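Local structure of putative hydrolase (Campylobacter jejuni, 3D6L) at residues Asp55-Glu61 / Ile103-Leu109. The protein probably hydrolyses long-chain fatty acyl-CoA thioesters, as a hexameric hotdog-fold thioesterase of the acyl coenzyme A hydrolase family. Residues are numbered along the deposited sequence; the frame is centred on the assembly and turned at random.
Sequences DKVVFKE and INVTSAL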
loop_
_atom_site.group_PDB
_atom_site.type_symbol
_atom_site.label_atom_id
_atom_site.label_comp_id
_atom_site.label_asym_id
_atom_site.label_seq_id
_atom_site.Cartn_x
_atom_site.Cartn_y
_atom_site.Cartn_z
ATOM N N ASP A 55 20.494 4.464 16.551
ATOM C CA ASP A 55 21.074 5.676 17.088
ATOM C C ASP A 55 21.531 6.586 15.973
ATOM O O ASP A 55 21.649 6.155 14.833
ATOM C CB ASP A 55 22.264 5.325 17.963
ATOM C CG ASP A 55 21.934 5.388 19.425
ATOM O OD1 ASP A 55 21.570 4.318 19.983
ATOM O OD2 ASP A 55 22.008 6.516 19.998
ATOM N N LYS A 56 21.784 7.846 16.311
ATOM C CA LYS A 56 22.464 8.783 15.414
ATOM C C LYS A 56 21.898 8.800 13.991
ATOM O O LYS A 56 22.645 8.818 13.008
ATOM C CB LYS A 56 23.984 8.517 15.397
ATOM C CG LYS A 56 24.659 8.557 16.777
ATOM C CD LYS A 56 24.565 9.951 17.397
ATOM C CE LYS A 56 24.788 9.935 18.907
ATOM N NZ LYS A 56 24.336 11.234 19.497
ATOM N N VAL A 57 20.574 8.772 13.884
ATOM C CA VAL A 57 19.946 8.975 12.589
ATOM C C VAL A 57 19.764 10.461 12.352
ATOM O O VAL A 57 19.318 11.195 13.236
ATOM C CB VAL A 57 18.656 8.113 12.365
ATOM C CG1 VAL A 57 18.295 7.297 13.596
ATOM C CG2 VAL A 57 17.480 8.941 11.804
ATOM N N VAL A 58 20.167 10.907 11.169
ATOM C CA VAL A 58 20.160 12.320 10.843
ATOM C C VAL A 58 19.494 12.489 9.495
ATOM O O VAL A 58 19.916 11.895 8.497
ATOM C CB VAL A 58 21.609 12.932 10.812
ATOM C CG1 VAL A 58 21.569 14.444 10.489
ATOM C CG2 VAL A 58 22.368 12.663 12.131
ATOM N N PHE A 59 18.435 13.285 9.470
ATOM C CA PHE A 59 17.781 13.642 8.219
ATOM C C PHE A 59 18.459 14.899 7.698
ATOM O O PHE A 59 18.034 16.024 7.977
ATOM C CB PHE A 59 16.277 13.832 8.431
ATOM C CG PHE A 59 15.581 12.589 8.898
ATOM C CD1 PHE A 59 15.236 11.583 7.990
ATOM C CD2 PHE A 59 15.291 12.405 10.248
ATOM C CE1 PHE A 59 14.607 10.418 8.413
ATOM C CE2 PHE A 59 14.660 11.241 10.690
ATOM C CZ PHE A 59 14.315 10.244 9.770
ATOM N N LYS A 60 19.544 14.682 6.968
ATOM C CA LYS A 60 20.400 15.761 6.489
ATOM C C LYS A 60 19.714 16.611 5.430
ATOM O O LYS A 60 19.907 17.819 5.378
ATOM C CB LYS A 60 21.691 15.184 5.909
ATOM C CG LYS A 60 22.387 14.220 6.824
ATOM C CD LYS A 60 23.579 13.602 6.140
ATOM C CE LYS A 60 24.222 12.587 7.056
ATOM N NZ LYS A 60 25.489 12.063 6.498
ATOM N N GLU A 61 18.905 15.979 4.591
ATOM C CA GLU A 61 18.367 16.655 3.427
ATOM C C GLU A 61 17.019 16.036 3.061
ATOM O O GLU A 61 16.831 14.843 3.269
ATOM C CB GLU A 61 19.370 16.503 2.280
ATOM C CG GLU A 61 19.530 17.715 1.371
ATOM C CD GLU A 61 20.045 18.944 2.090
ATOM O OE1 GLU A 61 21.017 18.826 2.881
ATOM O OE2 GLU A 61 19.472 20.035 1.845
ATOM N N ILE A 103 22.972 13.372 -3.695
ATOM C CA ILE A 103 22.924 14.048 -2.406
ATOM C C ILE A 103 22.892 13.052 -1.254
ATOM O O ILE A 103 22.027 12.185 -1.215
ATOM C CB ILE A 103 21.689 14.985 -2.329
ATOM C CG1 ILE A 103 21.643 15.887 -3.575
ATOM C CG2 ILE A 103 21.690 15.779 -1.022
ATOM C CD1 ILE A 103 20.700 17.082 -3.500
ATOM N N ASN A 104 23.846 13.174 -0.329
ATOM C CA ASN A 104 23.816 12.412 0.914
ATOM C C ASN A 104 22.659 12.943 1.746
ATOM O O ASN A 104 22.658 14.090 2.198
ATOM C CB ASN A 104 25.140 12.500 1.671
ATOM C CG ASN A 104 25.184 11.589 2.909
ATOM O OD1 ASN A 104 24.451 10.595 3.016
ATOM N ND2 ASN A 104 26.059 11.932 3.850
ATOM N N VAL A 105 21.666 12.090 1.933
ATOM C CA VAL A 105 20.341 12.551 2.273
ATOM C C VAL A 105 19.928 12.175 3.697
ATOM O O VAL A 105 19.239 12.948 4.365
ATOM C CB VAL A 105 19.343 12.111 1.171
ATOM C CG1 VAL A 105 18.714 10.765 1.470
ATOM C CG2 VAL A 105 18.315 13.191 0.927
ATOM N N THR A 106 20.368 11.005 4.162
ATOM C CA THR A 106 20.138 10.577 5.545
ATOM C C THR A 106 21.185 9.568 6.047
ATOM O O THR A 106 21.902 8.958 5.264
ATOM C CB THR A 106 18.621 10.159 5.858
ATOM O OG1 THR A 106 18.567 8.954 6.639
ATOM C CG2 THR A 106 17.810 9.963 4.618
ATOM N N SER A 107 21.251 9.416 7.364
ATOM C CA SER A 107 22.309 8.676 8.022
ATOM C C SER A 107 21.758 7.959 9.254
ATOM O O SER A 107 20.862 8.472 9.913
ATOM C CB SER A 107 23.367 9.668 8.464
ATOM O OG SER A 107 24.464 9.008 9.028
ATOM N N ALA A 108 22.279 6.778 9.571
ATOM C CA ALA A 108 21.827 6.062 10.767
ATOM C C ALA A 108 22.793 4.992 11.247
ATOM O O ALA A 108 23.550 4.430 10.466
ATOM C CB ALA A 108 20.429 5.454 10.551
ATOM N N LEU A 109 22.741 4.724 12.547
ATOM C CA LEU A 109 23.491 3.641 13.174
ATOM C C LEU A 109 22.481 2.647 13.734
ATOM O O LEU A 109 21.795 2.946 14.711
ATOM C CB LEU A 109 24.340 4.188 14.323
ATOM C CG LEU A 109 25.768 3.699 14.586
ATOM C CD1 LEU A 109 26.150 4.041 16.037
ATOM C CD2 LEU A 109 25.981 2.209 14.284
HETATM O O HOH W 1 25.039 8.828 11.753
#
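D55 N donates to L109 O over 2.7 Å in a nearly straight bond (175° at the hydrogen), and L109 N returns a bond to D55 O at 2.9 Å, making D55 and L109 an antiparallel hydrogen-bonded pair. V58 and S107 form the next such pair, where S107 N reaches V58 O at 3.0 Å. Two residues, K56 and V57, stand between these pairs where the partner strand has A108 alone: a beta bulge, with K56 in a left-handed backbone conformation. A water donates to K56 O at 2.7 Å and lies 2.8 Å from S107 OG, within hydrogen-bonding distance. The S107 hydroxyl, anti to its backbone N (chi1 -176°), has E88 on strand 82-94 as its other partner. K60 stretches over this side, its CE 3.4 Å from S107 CB. On the other face V57 CB meets A108 CB at 3.7 Å, and helix 26-42 packs on F59, T106 and A108. Beyond the strand, E61 N still bonds V105 O, at 3.1 Å. V57 and V58, on the outermost strand of the chain's own sheet, pair with a second subunit; an antiparallel sheet packed against helix 26-42 and continued across the interface is the arrangement of hotdog dimers.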